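PDB 3OQQ: putative lipoprotein from Bacteroides ovatus, which is of unknown function but is probably an extracellular, lipid-linked protein, built largely of antiparallel strands and carrying several bound calcium ions. Local coordinates for residues S35-D40 with L51-A56; F76-V81 with T95-S100; R47-N52 with L121-T126. One frame throughout, in Å; residues are numbered along the deposited sequence.

The three contacts show how chemistry follows whether strands pair within a layer or face each other across layers. Interaction 2 lies at the surface and joins neighbouring strands, 71-80 and 96-104, by direct backbone hydrogen bonds. Interactions 1 and 3 are buried, and both lean on strand 46-54, sharing Leu51 and Asn52. There the strands face each other without pairing, so side chains and waters fill the interval: mostly aliphatic packing in 35-40 with 51-56, and a more polar, water-bridged set in 47-52 with 121-126. Strand 96-104 pairs with 46-54, as the bond from Leu51 N to Ala99 O illustrates, while strands 36-41 and 122-131 pair on the other side of the interface.

Interaction 1 of 3, residues S35-D40 with L51-A56; sequences SLLVGD and LNVPAA
Leu37 and Leu51 mark the nearest approach of the two backbones, with CA atoms 6.9 Å apart, a spacing of strands packed against each other and not of strands paired in a sheet. On the first segment the chain is kinked by a classic beta bulge, in which Leu37 and Val38 both face Val25 of strand 23-26; the second carries the end of strand 46-54 and the loop after it. One water spans the gap between the main chains, donating to Leu37 O and accepting from Asn52 N at 3.2 Å, so that two buried backbone atoms are served without direct contact.

Because the bulge turns two successive residues the same way, both Leu37 and Val38 send their side chains into this interface. The two methyls of Leu51 are divided between them. Its CD1 meets Leu37 CD1 at 4.1 Å, whereas its CD2 lies 3.7 Å from Val38 CG1, and in each pair the side chains cross at about a right angle. Val38 CG1 stands between its own N and carbonyl carbon (chi1 66°), the position from which it meets Leu51. Further along the strand, Leu37 CD1 also touches Val53 CG1 at 3.7 Å, and Val53 touches Ala99 of the neighbouring strand 96-104 as well. The other methyl of Leu37 turns to the main chain instead: CD2 sits 3.4 Å from Asn52 O.

Interaction 2 of 3, residues F76-V81 with T95-S100; sequences FALSPV and TNRLAS
Ser79 and Ser100 form an antiparallel hydrogen-bonded pair, and two backbone bonds carry the contact. Ser79 N donates to Ser100 O at 2.8 Å, nearly straight at 168°, and Ser100 N returns a bond to Ser79 O at 2.9 Å. In both, the donor lies in the plane of the accepting carbonyl. Weaker CA-H...O contacts flank the pair, from Leu78 CA to Ser100 O and from Ala99 CA to Ser79 O.

Apolar packing adds to this. Leu78 CD2 rests 4.0 Å from Ala99 CB, while Val81 brings CB against Leu98 CB, also at 4.0 Å. The branches of Val81 divide the work: CG1 lies against Leu98, and CG2, anti to the carbonyl carbon, reaches Ser100 CB at 3.7 Å.

The polar side-chain component belongs to Arg97. Its chain runs extended from CG to NE, and at its end NH2 lies 4.0 Å from Leu78 CB, with Ala99 CB over one face of the guanidinium, offset toward the rim. A water in the guanidinium plane accepts from NH1 at 2.9 Å and donates weakly to Leu78 O; NH2 bonds to Cys57 O.

The touching parts run 111° apart, so the close pairing is brief. The arrangement is an antiparallel pairing held by one hydrogen-bonded pair near the end of strand 71-80, with strand 96-104 lying between strands 71-80 and 46-54.

Interaction 3 of 3, residues R47-N52 with L121-T126; sequences RTLTLN and LFYHNT
Arg47 and Leu121 reach toward each other tip to tip. CG of Arg47 is anti to the backbone N (chi1 -175°) and the chain stays extended from there to NE, which carries NE out toward the other strand; the guanidinium beyond it meets Leu121. Leu121 CD1 lies over one face of that group, 3.6 Å from both NH1 and NH2, so a methyl covers the flat of a charged group whose NH1 bonds with Gln165 OE1 and Leu42 O.

Tyr123 approaches differently. Its phenol ends beside strand 46-54, with OH 3.9 Å from Leu49 CD2. A water bridges the hydroxyl to the main chain: it lies 2.7 Å from Tyr123 OH and donates to Thr50 O.

Asn52 and Asn125 both hold CG anti to the backbone N, and their amide planes are 30° apart. Asn52 ND2 and Asn125 ND2 are 3.7 Å from each other. Waters make the polar links. One accepts from Asn52 ND2 at 2.7 Å and donates to Asn125 OD1. Another donates to Asn52 O and His124 O and accepts from Asn125 ND2 at 3.1 Å. Asn52 ND2 also bonds to Ile327 O, and Asn125 OD1 to Tyr154 OH and Gln333 NE2. An alanine in place of Asn52 would probably leave Ile327 O and the first of these waters without their amide donor and open a gap beside Asn125.

The strand segments run 20° from parallel, 8.2 Å apart at closest approach, as facing layers. Strand 96-104 lies beside 46-54 in its own layer, bonded to the backbones of Arg47, Leu49 and Leu51; across the interface, 122-131 is paired with 36-41 and 150-161, and helix 314-328 brings Ile327 to the Asn52 end.

Interaction 1 of 3, residues S35-D40 with L51-A56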
loop_
_atom_site.group_PDB
_atom_site.type_symbol
_atom_site.label_atom_id
_atom_site.label_comp_id
_atom_site.label_asym_id
_atom_site.label_seq_id
_atom_site.Cartn_x
_atom_site.Cartn_y
_atom_site.Cartn_z
ATOM N N SER A 35 11.505 -1.608 5.407
ATOM C CA SER A 35 12.438 -0.980 4.469
ATOM C C SER A 35 12.896 -1.940 3.350
ATOM O O SER A 35 13.573 -1.483 2.428
ATOM C CB SER A 35 13.637 -0.395 5.221
ATOM O OG SER A 35 14.631 -1.366 5.500
ATOM N N LEU A 36 12.524 -3.256 3.411
ATOM C CA LEU A 36 12.865 -4.205 2.344
ATOM C C LEU A 36 12.182 -3.779 1.043
ATOM O O LEU A 36 10.973 -3.503 1.027
ATOM C CB LEU A 36 12.442 -5.630 2.716
ATOM C CG LEU A 36 13.037 -6.753 1.883
ATOM C CD1 LEU A 36 13.464 -7.875 2.757
ATOM C CD2 LEU A 36 12.019 -7.276 0.864
ATOM N N LEU A 37 12.967 -3.695 -0.027
ATOM C CA LEU A 37 12.493 -3.328 -1.368
ATOM C C LEU A 37 12.350 -4.577 -2.239
ATOM O O LEU A 37 11.366 -4.721 -2.953
ATOM C CB LEU A 37 13.481 -2.363 -2.009
ATOM C CG LEU A 37 13.699 -1.041 -1.291
ATOM C CD1 LEU A 37 14.907 -0.359 -1.848
ATOM C CD2 LEU A 37 12.456 -0.138 -1.400
ATOM N N VAL A 38 13.345 -5.474 -2.174
ATOM C CA VAL A 38 13.361 -6.718 -2.949
ATOM C C VAL A 38 14.078 -7.777 -2.081
ATOM O O VAL A 38 15.107 -7.491 -1.469
ATOM C CB VAL A 38 13.939 -6.539 -4.396
ATOM C CG1 VAL A 38 15.409 -6.166 -4.395
ATOM C CG2 VAL A 38 13.686 -7.764 -5.271
ATOM N N GLY A 39 13.439 -8.935 -1.945
ATOM C CA GLY A 39 13.932 -10.041 -1.135
ATOM C C GLY A 39 14.290 -11.267 -1.941
ATOM O O GLY A 39 13.807 -11.430 -3.070
ATOM N N ASP A 40 15.157 -12.134 -1.346
ATOM C CA ASP A 40 15.642 -13.420 -1.873
ATOM C C ASP A 40 16.060 -13.335 -3.362
ATOM O O ASP A 40 15.617 -14.131 -4.192
ATOM C CB ASP A 40 14.577 -14.527 -1.634
ATOM C CG ASP A 40 14.427 -14.893 -0.162
ATOM O OD1 ASP A 40 15.461 -14.963 0.544
ATOM O OD2 ASP A 40 13.285 -15.137 0.277
ATOM N N LEU A 51 13.725 -0.530 -8.961
ATOM C CA LEU A 51 13.096 -0.564 -7.652
ATOM C C LEU A 51 12.228 0.677 -7.429
ATOM O O LEU A 51 12.491 1.746 -7.984
ATOM C CB LEU A 51 14.170 -0.666 -6.541
ATOM C CG LEU A 51 15.225 -1.798 -6.604
ATOM C CD1 LEU A 51 16.286 -1.592 -5.540
ATOM C CD2 LEU A 51 14.608 -3.167 -6.403
ATOM N N ASN A 52 11.180 0.520 -6.634
ATOM C CA ASN A 52 10.308 1.628 -6.243
ATOM C C ASN A 52 10.815 2.037 -4.855
ATOM O O ASN A 52 10.616 1.304 -3.877
ATOM C CB ASN A 52 8.829 1.191 -6.281
ATOM C CG ASN A 52 7.836 2.131 -5.627
ATOM O OD1 ASN A 52 8.194 3.096 -4.956
ATOM N ND2 ASN A 52 6.551 1.857 -5.786
ATOM N N VAL A 53 11.535 3.154 -4.783
ATOM C CA VAL A 53 12.199 3.581 -3.553
ATOM C C VAL A 53 11.653 4.917 -3.002
ATOM O O VAL A 53 11.138 5.691 -3.804
ATOM C CB VAL A 53 13.750 3.698 -3.793
ATOM C CG1 VAL A 53 14.344 2.380 -4.250
ATOM C CG2 VAL A 53 14.117 4.821 -4.778
ATOM N N PRO A 54 11.898 5.280 -1.701
ATOM C CA PRO A 54 11.514 6.627 -1.221
ATOM C C PRO A 54 12.145 7.725 -2.090
ATOM O O PRO A 54 13.267 7.548 -2.567
ATOM C CB PRO A 54 12.058 6.655 0.217
ATOM C CG PRO A 54 12.113 5.213 0.627
ATOM C CD PRO A 54 12.531 4.494 -0.614
ATOM N N ALA A 55 11.395 8.814 -2.383
ATOM C CA ALA A 55 11.864 9.868 -3.300
ATOM C C ALA A 55 13.247 10.429 -2.929
ATOM O O ALA A 55 14.075 10.576 -3.820
ATOM C CB ALA A 55 10.847 10.992 -3.392
ATOM N N ALA A 56 13.520 10.653 -1.621
ATOM C CA ALA A 56 14.791 11.211 -1.112
ATOM C C ALA A 56 15.969 10.201 -1.125
ATOM O O ALA A 56 17.123 10.611 -0.960
ATOM C CB ALA A 56 14.591 11.740 0.305
HETATM O O HOH W 1 10.756 -2.256 -5.035
#

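Interaction 2 of 3, residues F76-V81 with T95-S100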
loop_
_atom_site.group_PDB
_atom_site.type_symbol
_atom_site.label_atom_id
_atom_site.label_comp_id
_atom_site.label_asym_id
_atom_site.label_seq_id
_atom_site.Cartn_x
_atom_site.Cartn_y
_atom_site.Cartn_z
ATOM N N PHE A 76 24.981 0.370 -2.006
ATOM C CA PHE A 76 24.917 0.557 -3.457
ATOM C C PHE A 76 24.261 1.872 -3.809
ATOM O O PHE A 76 23.206 2.209 -3.272
ATOM C CB PHE A 76 24.150 -0.594 -4.129
ATOM C CG PHE A 76 24.914 -1.893 -4.181
ATOM C CD1 PHE A 76 25.792 -2.158 -5.224
ATOM C CD2 PHE A 76 24.779 -2.837 -3.170
ATOM C CE1 PHE A 76 26.507 -3.354 -5.263
ATOM C CE2 PHE A 76 25.478 -4.040 -3.221
ATOM C CZ PHE A 76 26.333 -4.295 -4.269
ATOM N N ALA A 77 24.880 2.611 -4.729
ATOM C CA ALA A 77 24.352 3.880 -5.217
ATOM C C ALA A 77 23.200 3.606 -6.172
ATOM O O ALA A 77 23.202 2.583 -6.861
ATOM C CB ALA A 77 25.454 4.676 -5.919
ATOM N N LEU A 78 22.198 4.492 -6.188
ATOM C CA LEU A 78 21.061 4.367 -7.097
ATOM C C LEU A 78 21.266 5.226 -8.348
ATOM O O LEU A 78 21.896 6.285 -8.279
ATOM C CB LEU A 78 19.737 4.739 -6.399
ATOM C CG LEU A 78 19.216 3.733 -5.360
ATOM C CD1 LEU A 78 18.056 4.303 -4.598
ATOM C CD2 LEU A 78 18.852 2.410 -6.000
ATOM N N SER A 79 20.747 4.754 -9.485
ATOM C CA SER A 79 20.780 5.456 -10.771
ATOM C C SER A 79 19.345 5.845 -11.191
ATOM O O SER A 79 18.403 5.108 -10.878
ATOM C CB SER A 79 21.439 4.598 -11.856
ATOM O OG SER A 79 22.652 4.000 -11.429
ATOM N N PRO A 80 19.139 6.981 -11.905
ATOM C CA PRO A 80 17.769 7.341 -12.321
ATOM C C PRO A 80 17.225 6.417 -13.412
ATOM O O PRO A 80 17.990 5.916 -14.232
ATOM C CB PRO A 80 17.918 8.779 -12.853
ATOM C CG PRO A 80 19.303 9.228 -12.463
ATOM C CD PRO A 80 20.118 7.986 -12.374
ATOM N N VAL A 81 15.898 6.177 -13.395
ATOM C CA VAL A 81 15.195 5.367 -14.393
ATOM C C VAL A 81 14.363 6.325 -15.270
ATOM O O VAL A 81 13.583 7.128 -14.739
ATOM C CB VAL A 81 14.353 4.222 -13.758
ATOM C CG1 VAL A 81 13.194 3.789 -14.658
ATOM C CG2 VAL A 81 15.232 3.028 -13.437
ATOM N N THR A 95 5.690 10.122 -2.795
ATOM C CA THR A 95 6.768 10.133 -1.793
ATOM C C THR A 95 7.792 9.074 -2.207
ATOM O O THR A 95 8.719 8.766 -1.460
ATOM C CB THR A 95 6.265 9.917 -0.373
ATOM O OG1 THR A 95 5.473 8.722 -0.321
ATOM C CG2 THR A 95 5.509 11.103 0.163
ATOM N N ASN A 96 7.619 8.529 -3.418
ATOM C CA ASN A 96 8.496 7.513 -3.972
ATOM C C ASN A 96 8.965 7.920 -5.365
ATOM O O ASN A 96 8.491 8.921 -5.897
ATOM C CB ASN A 96 7.789 6.156 -4.004
ATOM C CG ASN A 96 6.438 6.119 -4.713
ATOM O OD1 ASN A 96 6.157 6.870 -5.652
ATOM N ND2 ASN A 96 5.563 5.225 -4.269
ATOM N N ARG A 97 9.877 7.136 -5.955
ATOM C CA ARG A 97 10.414 7.327 -7.302
ATOM C C ARG A 97 10.965 5.989 -7.825
ATOM O O ARG A 97 11.210 5.073 -7.031
ATOM C CB ARG A 97 11.510 8.410 -7.302
ATOM C CG ARG A 97 12.842 7.954 -6.705
ATOM C CD ARG A 97 13.913 9.014 -6.788
ATOM N NE ARG A 97 15.151 8.563 -6.156
ATOM C CZ ARG A 97 16.268 8.290 -6.817
ATOM N NH1 ARG A 97 16.325 8.448 -8.133
ATOM N NH2 ARG A 97 17.346 7.879 -6.168
ATOM N N LEU A 98 11.159 5.881 -9.146
ATOM C CA LEU A 98 11.779 4.717 -9.773
ATOM C C LEU A 98 13.273 4.917 -9.793
ATOM O O LEU A 98 13.760 6.014 -10.106
ATOM C CB LEU A 98 11.280 4.488 -11.206
ATOM C CG LEU A 98 9.948 3.804 -11.377
ATOM C CD1 LEU A 98 9.574 3.752 -12.848
ATOM C CD2 LEU A 98 9.932 2.417 -10.736
ATOM N N ALA A 99 14.014 3.861 -9.453
ATOM C CA ALA A 99 15.472 3.921 -9.477
ATOM C C ALA A 99 16.014 2.573 -9.883
ATOM O O ALA A 99 15.279 1.575 -9.899
ATOM C CB ALA A 99 16.016 4.354 -8.122
ATOM N N SER A 100 17.286 2.558 -10.263
ATOM C CA SER A 100 17.975 1.365 -10.717
ATOM C C SER A 100 19.204 1.129 -9.871
ATOM O O SER A 100 19.849 2.092 -9.417
ATOM C CB SER A 100 18.362 1.504 -12.183
ATOM O OG SER A 100 18.966 0.318 -12.657
HETATM O O HOH W 2 19.196 8.257 -8.752
#

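Interaction 3 of 3, residues R47-N52 with L121-T126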
loop_
_atom_site.group_PDB
_atom_site.type_symbol
_atom_site.label_atom_id
_atom_site.label_comp_id
_atom_site.label_asym_id
_atom_site.label_seq_id
_atom_site.Cartn_x
_atom_site.Cartn_y
_atom_site.Cartn_z
ATOM N N ARG A 47 23.677 -7.964 -11.313
ATOM C CA ARG A 47 22.247 -7.940 -11.614
ATOM C C ARG A 47 21.683 -6.535 -11.435
ATOM O O ARG A 47 21.791 -5.962 -10.355
ATOM C CB ARG A 47 21.485 -8.946 -10.744
ATOM C CG ARG A 47 20.016 -9.037 -11.111
ATOM C CD ARG A 47 19.353 -10.187 -10.416
ATOM N NE ARG A 47 18.020 -10.421 -10.960
ATOM C CZ ARG A 47 17.194 -11.370 -10.547
ATOM N NH1 ARG A 47 17.568 -12.219 -9.599
ATOM N NH2 ARG A 47 15.994 -11.486 -11.085
ATOM N N THR A 48 21.058 -6.003 -12.505
ATOM C CA THR A 48 20.440 -4.681 -12.526
ATOM C C THR A 48 18.935 -4.854 -12.298
ATOM O O THR A 48 18.284 -5.655 -12.971
ATOM C CB THR A 48 20.800 -3.918 -13.821
ATOM O OG1 THR A 48 22.215 -3.720 -13.837
ATOM C CG2 THR A 48 20.126 -2.549 -13.914
ATOM N N LEU A 49 18.407 -4.110 -11.318
ATOM C CA LEU A 49 16.993 -4.135 -10.936
ATOM C C LEU A 49 16.403 -2.765 -10.845
ATOM O O LEU A 49 17.043 -1.838 -10.347
ATOM C CB LEU A 49 16.802 -4.805 -9.563
ATOM C CG LEU A 49 17.094 -6.293 -9.410
ATOM C CD1 LEU A 49 17.035 -6.674 -7.953
ATOM C CD2 LEU A 49 16.094 -7.131 -10.173
ATOM N N THR A 50 15.163 -2.644 -11.276
ATOM C CA THR A 50 14.396 -1.421 -11.124
ATOM C C THR A 50 13.653 -1.566 -9.795
ATOM O O THR A 50 13.082 -2.627 -9.503
ATOM C CB THR A 50 13.486 -1.190 -12.342
ATOM O OG1 THR A 50 14.323 -0.961 -13.477
ATOM C CG2 THR A 50 12.547 -0.002 -12.156
ATOM N N LEU A 51 13.725 -0.530 -8.961
ATOM C CA LEU A 51 13.096 -0.564 -7.652
ATOM C C LEU A 51 12.228 0.677 -7.429
ATOM O O LEU A 51 12.491 1.746 -7.984
ATOM C CB LEU A 51 14.170 -0.666 -6.541
ATOM C CG LEU A 51 15.225 -1.798 -6.604
ATOM C CD1 LEU A 51 16.286 -1.592 -5.540
ATOM C CD2 LEU A 51 14.608 -3.167 -6.403
ATOM N N ASN A 52 11.180 0.520 -6.634
ATOM C CA ASN A 52 10.308 1.628 -6.243
ATOM C C ASN A 52 10.815 2.037 -4.855
ATOM O O ASN A 52 10.616 1.304 -3.877
ATOM C CB ASN A 52 8.829 1.191 -6.281
ATOM C CG ASN A 52 7.836 2.131 -5.627
ATOM O OD1 ASN A 52 8.194 3.096 -4.956
ATOM N ND2 ASN A 52 6.551 1.857 -5.786
ATOM N N LEU A 121 12.322 -14.809 -5.802
ATOM C CA LEU A 121 12.519 -13.369 -5.694
ATOM C C LEU A 121 11.152 -12.723 -5.395
ATOM O O LEU A 121 10.134 -13.154 -5.941
ATOM C CB LEU A 121 13.154 -12.815 -6.997
ATOM C CG LEU A 121 13.412 -11.296 -7.078
ATOM C CD1 LEU A 121 14.689 -10.995 -7.811
ATOM C CD2 LEU A 121 12.280 -10.590 -7.770
ATOM N N PHE A 122 11.129 -11.721 -4.510
ATOM C CA PHE A 122 9.880 -11.024 -4.221
ATOM C C PHE A 122 10.131 -9.544 -4.103
ATOM O O PHE A 122 11.159 -9.132 -3.561
ATOM C CB PHE A 122 9.139 -11.580 -2.982
ATOM C CG PHE A 122 9.801 -11.455 -1.624
ATOM C CD1 PHE A 122 10.679 -12.433 -1.169
ATOM C CD2 PHE A 122 9.489 -10.397 -0.775
ATOM C CE1 PHE A 122 11.275 -12.333 0.102
ATOM C CE2 PHE A 122 10.070 -10.297 0.494
ATOM C CZ PHE A 122 10.959 -11.265 0.929
ATOM N N TYR A 123 9.234 -8.749 -4.698
ATOM C CA TYR A 123 9.252 -7.297 -4.625
ATOM C C TYR A 123 8.404 -6.884 -3.430
ATOM O O TYR A 123 7.453 -7.592 -3.089
ATOM C CB TYR A 123 8.711 -6.690 -5.916
ATOM C CG TYR A 123 9.640 -6.849 -7.088
ATOM C CD1 TYR A 123 10.706 -5.972 -7.283
ATOM C CD2 TYR A 123 9.440 -7.855 -8.028
ATOM C CE1 TYR A 123 11.571 -6.115 -8.371
ATOM C CE2 TYR A 123 10.292 -8.001 -9.125
ATOM C CZ TYR A 123 11.361 -7.133 -9.288
ATOM O OH TYR A 123 12.201 -7.275 -10.366
ATOM N N HIS A 124 8.737 -5.767 -2.785
ATOM C CA HIS A 124 7.979 -5.348 -1.617
ATOM C C HIS A 124 7.744 -3.849 -1.630
ATOM O O HIS A 124 8.697 -3.072 -1.818
ATOM C CB HIS A 124 8.720 -5.765 -0.304
ATOM C CG HIS A 124 8.031 -5.341 0.966
ATOM N ND1 HIS A 124 8.684 -4.599 1.924
ATOM C CD2 HIS A 124 6.770 -5.603 1.399
ATOM C CE1 HIS A 124 7.810 -4.427 2.908
ATOM N NE2 HIS A 124 6.648 -5.027 2.638
ATOM N N ASN A 125 6.467 -3.440 -1.412
ATOM C CA ASN A 125 6.106 -2.021 -1.287
ATOM C C ASN A 125 5.072 -1.855 -0.159
ATOM O O ASN A 125 4.084 -2.593 -0.093
ATOM C CB ASN A 125 5.601 -1.429 -2.618
ATOM C CG ASN A 125 5.238 0.030 -2.535
ATOM O OD1 ASN A 125 4.075 0.418 -2.704
ATOM N ND2 ASN A 125 6.212 0.882 -2.246
ATOM N N THR A 126 5.327 -0.911 0.743
ATOM C CA THR A 126 4.449 -0.647 1.892
ATOM C C THR A 126 4.344 0.873 2.101
ATOM O O THR A 126 5.218 1.623 1.672
ATOM C CB THR A 126 4.925 -1.420 3.158
ATOM O OG1 THR A 126 3.994 -1.219 4.224
ATOM C CG2 THR A 126 6.347 -1.049 3.613
HETATM O O HOH W 3 13.093 -4.927 -11.323
HETATM O O HOH W 4 8.895 -0.594 -2.925
HETATM O O HOH W 5 4.303 2.772 -4.613
#